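Local structure of iota-carrageenase (Alteromonas sp., 1H80) at residues Tyr22-Asp27 / Tyr65-Ile70; Phe28-Asn33 / Ser39-Arg44. The protein hydrolyses the beta-1,4 linkages of iota-carrageenan, a sulfated galactan of red algal cell walls, within the chain and with inversion of anomeric configuration. All coordinates share one frame; numbering follows the deposited sequence.

Contact 1 of 2, residues Tyr22-Asp27 / Tyr65-Ile70. With NA (sodium ion), chain I.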
loop_
_atom_site.group_PDB
_atom_site.type_symbol
_atom_site.label_atom_id
_atom_site.label_comp_id
_atom_site.label_asym_id
_atom_site.label_seq_id
_atom_site.Cartn_x
_atom_site.Cartn_y
_atom_site.Cartn_z
ATOM N N TYR A 22 26.687 1.117 16.765
ATOM C CA TYR A 22 27.601 0.451 15.841
ATOM C C TYR A 22 27.482 1.006 14.432
ATOM O O TYR A 22 26.480 1.624 14.077
ATOM C CB TYR A 22 27.319 -1.052 15.768
ATOM C CG TYR A 22 27.580 -1.839 17.027
ATOM C CD1 TYR A 22 28.693 -1.576 17.828
ATOM C CD2 TYR A 22 26.748 -2.899 17.382
ATOM C CE1 TYR A 22 28.967 -2.358 18.953
ATOM C CE2 TYR A 22 27.015 -3.684 18.497
ATOM C CZ TYR A 22 28.123 -3.410 19.276
ATOM O OH TYR A 22 28.391 -4.201 20.371
ATOM N N ASP A 23 28.519 0.773 13.633
ATOM C CA ASP A 23 28.553 1.202 12.242
ATOM C C ASP A 23 28.620 -0.092 11.431
ATOM O O ASP A 23 29.453 -0.956 11.696
ATOM C CB ASP A 23 29.785 2.074 11.987
ATOM C CG ASP A 23 29.876 2.561 10.552
ATOM O OD1 ASP A 23 30.095 1.726 9.649
ATOM O OD2 ASP A 23 29.727 3.784 10.329
ATOM N N LEU A 24 27.728 -0.234 10.458
ATOM C CA LEU A 24 27.667 -1.446 9.650
ATOM C C LEU A 24 28.978 -1.804 8.969
ATOM O O LEU A 24 29.356 -2.976 8.904
ATOM C CB LEU A 24 26.573 -1.313 8.589
ATOM C CG LEU A 24 26.413 -2.549 7.703
ATOM C CD1 LEU A 24 25.986 -3.742 8.547
ATOM C CD2 LEU A 24 25.388 -2.260 6.625
ATOM N N VAL A 25 29.670 -0.795 8.458
ATOM C CA VAL A 25 30.927 -1.031 7.765
ATOM C C VAL A 25 32.111 -1.219 8.706
ATOM O O VAL A 25 32.825 -2.219 8.631
ATOM C CB VAL A 25 31.243 0.126 6.795
ATOM C CG1 VAL A 25 32.631 -0.059 6.192
ATOM C CG2 VAL A 25 30.196 0.172 5.691
ATOM N N ASP A 26 32.306 -0.287 9.624
ATOM C CA ASP A 26 33.464 -0.275 10.529
ATOM C C ASP A 26 33.357 -1.428 11.531
ATOM O O ASP A 26 34.416 -2.017 11.886
ATOM C CB ASP A 26 33.518 1.051 11.290
ATOM N N ASP A 27 32.196 -1.733 12.057
ATOM C CA ASP A 27 32.058 -2.761 13.073
ATOM C C ASP A 27 31.669 -4.141 12.570
ATOM O O ASP A 27 31.959 -5.139 13.229
ATOM C CB ASP A 27 31.052 -2.303 14.131
ATOM C CG ASP A 27 31.532 -1.083 14.895
ATOM O OD1 ASP A 27 32.669 -1.126 15.409
ATOM O OD2 ASP A 27 30.784 -0.086 14.989
ATOM N N TYR A 65 24.589 -0.785 -0.834
ATOM C CA TYR A 65 24.512 -2.085 -0.193
ATOM C C TYR A 65 23.489 -2.989 -0.830
ATOM O O TYR A 65 22.473 -2.533 -1.354
ATOM C CB TYR A 65 24.147 -1.909 1.277
ATOM C CG TYR A 65 25.086 -0.991 1.996
ATOM C CD1 TYR A 65 26.275 -1.474 2.540
ATOM C CD2 TYR A 65 24.818 0.372 2.091
ATOM C CE1 TYR A 65 27.174 -0.620 3.160
ATOM C CE2 TYR A 65 25.710 1.234 2.708
ATOM C CZ TYR A 65 26.886 0.731 3.238
ATOM O OH TYR A 65 27.782 1.577 3.838
ATOM N N HIS A 66 23.770 -4.282 -0.769
ATOM C CA HIS A 66 22.870 -5.286 -1.298
ATOM C C HIS A 66 22.377 -6.129 -0.130
ATOM O O HIS A 66 23.167 -6.780 0.558
ATOM C CB HIS A 66 23.589 -6.157 -2.330
ATOM C CG HIS A 66 23.884 -5.443 -3.610
ATOM N ND1 HIS A 66 24.894 -4.513 -3.731
ATOM C CD2 HIS A 66 23.267 -5.486 -4.814
ATOM C CE1 HIS A 66 24.886 -4.014 -4.955
ATOM N NE2 HIS A 66 23.908 -4.588 -5.632
ATOM N N PHE A 67 21.069 -6.086 0.105
ATOM C CA PHE A 67 20.458 -6.841 1.191
ATOM C C PHE A 67 19.272 -7.639 0.677
ATOM O O PHE A 67 18.668 -7.288 -0.335
ATOM C CB PHE A 67 19.893 -5.915 2.280
ATOM C CG PHE A 67 20.888 -4.973 2.885
ATOM C CD1 PHE A 67 22.087 -5.437 3.413
ATOM C CD2 PHE A 67 20.589 -3.616 2.988
ATOM C CE1 PHE A 67 22.972 -4.561 4.038
ATOM C CE2 PHE A 67 21.467 -2.734 3.612
ATOM C CZ PHE A 67 22.657 -3.207 4.138
ATOM N N LEU A 68 18.935 -8.698 1.403
ATOM C CA LEU A 68 17.769 -9.507 1.086
ATOM C C LEU A 68 17.469 -10.453 2.238
ATOM O O LEU A 68 18.376 -11.056 2.815
ATOM C CB LEU A 68 17.966 -10.313 -0.202
ATOM C CG LEU A 68 16.632 -10.719 -0.843
ATOM C CD1 LEU A 68 15.954 -9.482 -1.426
ATOM C CD2 LEU A 68 16.864 -11.750 -1.941
ATOM N N GLY A 69 16.191 -10.551 2.587
ATOM C CA GLY A 69 15.764 -11.446 3.648
ATOM C C GLY A 69 16.323 -11.162 5.026
ATOM O O GLY A 69 16.578 -12.085 5.799
ATOM N N ILE A 70 16.514 -9.886 5.337
ATOM C CA ILE A 70 17.047 -9.500 6.637
ATOM C C ILE A 70 15.971 -9.664 7.702
ATOM O O ILE A 70 14.825 -9.262 7.505
ATOM C CB ILE A 70 17.511 -8.031 6.624
ATOM C CG1 ILE A 70 18.512 -7.809 5.487
ATOM C CG2 ILE A 70 18.120 -7.665 7.970
ATOM C CD1 ILE A 70 19.769 -8.639 5.602
HETATM NA NA NA I . 32.410 1.356 15.997
HETATM O O HOH W 1 33.790 -0.030 17.464
HETATM O O HOH W 2 34.660 1.205 14.293
HETATM O O HOH W 3 30.958 1.074 17.749
HETATM O O HOH W 4 30.039 2.971 15.783
#
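Leu24 and Val25 meet the rings of Tyr65 and Phe67 near one end of the right-handed beta-helix. Residues 22-27 run from strand 20-23 into a short, weakly bonded helix, and residues 65-67 belong to strand 64-71. In the tight part Leu24, Tyr65 and Phe67 are buried, with Val25 at the margin. Leu24 has CG anti to its own N (chi1 -179°), which carries CD2 to the edge of the Phe67 ring, 3.8 Å from Phe67 CZ. Leu24 CD2 also lies obliquely 4.2 Å from Tyr65 CE1. Val25 comes in at about a right angle to Tyr65. Val25 CG2 sits at the edge of that ring, near its plane, 3.4 Å from Tyr65 OH. The hydroxyl is hydrogen-bonded to Pro61 O, which probably fixes that end of the ring. No hydrogen bond joins the two segments.

The other side of the helical turn is looser and wetter. Asp23 caps the turn: its OD1 accepts from Asp26 N from above the carboxylate plane, and weakly from Val25 N. Asp27 OD1 at 2.6 Å and Asp27 OD2 at 2.4 Å bind a sodium ion, which also carries four waters. Asp27 OD2 uses its anti lone pair to accept from Asp23 N at 2.8 Å.

Contact 2 of 2, residues Phe28-Asn33 / Ser39-Arg44. With CA (calcium ion), chain D.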
loop_
_atom_site.group_PDB
_atom_site.type_symbol
_atom_site.label_atom_id
_atom_site.label_comp_id
_atom_site.label_asym_id
_atom_site.label_seq_id
_atom_site.Cartn_x
_atom_site.Cartn_y
_atom_site.Cartn_z
ATOM N N PHE A 28 31.025 -4.215 11.410
ATOM C CA PHE A 28 30.608 -5.514 10.904
ATOM C C PHE A 28 31.099 -5.898 9.515
ATOM O O PHE A 28 30.691 -6.917 8.960
ATOM C CB PHE A 28 29.089 -5.619 11.027
ATOM C CG PHE A 28 28.629 -5.671 12.453
ATOM C CD1 PHE A 28 28.644 -6.870 13.155
ATOM C CD2 PHE A 28 28.277 -4.503 13.128
ATOM C CE1 PHE A 28 28.324 -6.913 14.507
ATOM C CE2 PHE A 28 27.955 -4.536 14.482
ATOM C CZ PHE A 28 27.979 -5.740 15.173
ATOM N N GLY A 29 31.983 -5.079 8.964
ATOM C CA GLY A 29 32.579 -5.383 7.675
ATOM C C GLY A 29 31.762 -5.372 6.402
ATOM O O GLY A 29 32.147 -6.019 5.429
ATOM N N ALA A 30 30.643 -4.659 6.379
ATOM C CA ALA A 30 29.865 -4.597 5.150
ATOM C C ALA A 30 30.702 -3.770 4.180
ATOM O O ALA A 30 31.595 -3.031 4.600
ATOM C CB ALA A 30 28.527 -3.921 5.398
ATOM N N ASN A 31 30.431 -3.895 2.887
ATOM C CA ASN A 31 31.179 -3.139 1.888
ATOM C C ASN A 31 30.211 -2.402 0.973
ATOM O O ASN A 31 29.502 -3.022 0.182
ATOM C CB ASN A 31 32.054 -4.079 1.053
ATOM C CG ASN A 31 33.056 -3.330 0.193
ATOM O OD1 ASN A 31 32.746 -2.282 -0.371
ATOM N ND2 ASN A 31 34.264 -3.873 0.082
ATOM N N GLY A 32 30.188 -1.077 1.080
ATOM C CA GLY A 32 29.290 -0.290 0.257
ATOM C C GLY A 32 29.944 0.239 -1.004
ATOM O O GLY A 32 29.419 1.146 -1.647
ATOM N N ASN A 33 31.091 -0.330 -1.361
ATOM C CA ASN A 33 31.822 0.100 -2.547
ATOM C C ASN A 33 31.841 -0.952 -3.650
ATOM O O ASN A 33 32.374 -0.713 -4.733
ATOM C CB ASN A 33 33.260 0.467 -2.168
ATOM C CG ASN A 33 33.345 1.765 -1.389
ATOM O OD1 ASN A 33 34.331 2.023 -0.699
ATOM N ND2 ASN A 33 32.314 2.595 -1.505
ATOM N N SER A 39 24.120 -8.774 3.230
ATOM C CA SER A 39 23.116 -9.295 4.148
ATOM C C SER A 39 23.654 -9.878 5.449
ATOM O O SER A 39 23.128 -9.590 6.523
ATOM C CB SER A 39 22.261 -10.350 3.442
ATOM O OG SER A 39 21.584 -9.791 2.330
ATOM N N ASN A 40 24.689 -10.708 5.362
ATOM C CA ASN A 40 25.237 -11.312 6.565
ATOM C C ASN A 40 25.785 -10.258 7.518
ATOM O O ASN A 40 25.591 -10.357 8.727
ATOM C CB ASN A 40 26.332 -12.322 6.213
ATOM C CG ASN A 40 26.951 -12.960 7.443
ATOM O OD1 ASN A 40 28.087 -12.656 7.808
ATOM N ND2 ASN A 40 26.199 -13.835 8.099
ATOM N N ALA A 41 26.460 -9.252 6.972
ATOM C CA ALA A 41 27.020 -8.185 7.797
ATOM C C ALA A 41 25.893 -7.504 8.561
ATOM O O ALA A 41 25.985 -7.293 9.771
ATOM C CB ALA A 41 27.747 -7.173 6.923
ATOM N N LEU A 42 24.823 -7.164 7.849
ATOM C CA LEU A 42 23.690 -6.506 8.481
ATOM C C LEU A 42 23.013 -7.413 9.498
ATOM O O LEU A 42 22.647 -6.967 10.585
ATOM C CB LEU A 42 22.677 -6.046 7.427
ATOM C CG LEU A 42 21.408 -5.375 7.970
ATOM C CD1 LEU A 42 21.774 -4.215 8.894
ATOM C CD2 LEU A 42 20.565 -4.885 6.807
ATOM N N GLN A 43 22.854 -8.692 9.167
ATOM C CA GLN A 43 22.208 -9.596 10.103
ATOM C C GLN A 43 23.040 -9.754 11.373
ATOM O O GLN A 43 22.494 -9.799 12.471
ATOM C CB GLN A 43 21.966 -10.964 9.466
ATOM C CG GLN A 43 21.043 -11.841 10.295
ATOM C CD GLN A 43 19.647 -11.266 10.392
ATOM O OE1 GLN A 43 18.945 -11.150 9.387
ATOM N NE2 GLN A 43 19.236 -10.899 11.602
ATOM N N ARG A 44 24.360 -9.841 11.224
ATOM C CA ARG A 44 25.226 -9.962 12.392
ATOM C C ARG A 44 25.115 -8.711 13.260
ATOM O O ARG A 44 25.112 -8.800 14.485
ATOM C CB ARG A 44 26.683 -10.174 11.976
ATOM C CG ARG A 44 26.971 -11.592 11.503
ATOM C CD ARG A 44 28.456 -11.837 11.273
ATOM N NE ARG A 44 28.959 -11.180 10.073
ATOM C CZ ARG A 44 29.770 -10.127 10.075
ATOM N NH1 ARG A 44 30.181 -9.599 11.221
ATOM N NH2 ARG A 44 30.173 -9.604 8.925
HETATM CA CA CA D . 28.527 -4.983 -0.660
HETATM O O HOH W 5 30.140 -6.567 -0.112
HETATM O O HOH W 6 27.453 -3.464 -2.254
#
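Phe28 and Arg44 lie alongside each other, running opposite ways. The Arg44 NH2 group donates to Phe28 O at 2.7 Å. The bond is bent, with an angle of 139° at the hydrogen. Arg44 NH1 sits at the edge of the Phe28 ring, 3.7 Å from Phe28 CD1, so this is not a cation-pi stack; the two planes are 48° apart. Next to the hydrogen bond, Ala41 CB touches Phe28 O at 3.6 Å and Ala30 CB at 3.7 Å.

In the next shell, Asn40 sets the arginine. Its OD1 accepts from Arg44 NE at 2.8 Å, and the bend at chi3 (-73°) turns the guanidinium back toward Phe28. Gly29 has positive phi as the chain leaves the short helix. Farther on, Asn31 OD1 accepts from Asn33 N in an Asx turn, while Asn31 O binds calcium at 2.4 Å. Asp34, Ser36 and Asp38 also bind this ion, and two waters bind it as well.

The Phe28 ring also meets Tyr22 edge-to-face and reaches Ala45 and Ala48 farther along helix 39-50. Replacing Phe28 by an alanine removes the ring, which would probably leave Tyr22 without its edge-to-face mate and open a gap beside Arg44 and Ala45. The loop thus packs along one side of helix 39-50, while Leu42, whose CB is turned away from residues 28-33, packs on Phe67 and Ile70 of strand 64-71.

In the fold
Contacts 1 and 2 are continuous, with centres about 4 Å apart. Residues 22-27 lead directly into 28-33, and helix 39-50 follows before the chain reaches strand 64-71. Two probable hydrogen bonds join them: Leu24 O with Ala30 N at 3.3 Å, and a weak one from Leu68 N to Ser39 OG at 3.0 Å. Val25 CG1 also packs on Ala30 O at 3.5 Å. One calcium lies by both contacts: Asn31 O of contact 2 binds it, and the nearest side-chain atom of Tyr65 in contact 1 is about 5 Å away. Its ligand Asp38 also accepts from His66 N. Both contacts are peripheral, their centres about 26 and 29 Å from the centre of the chain.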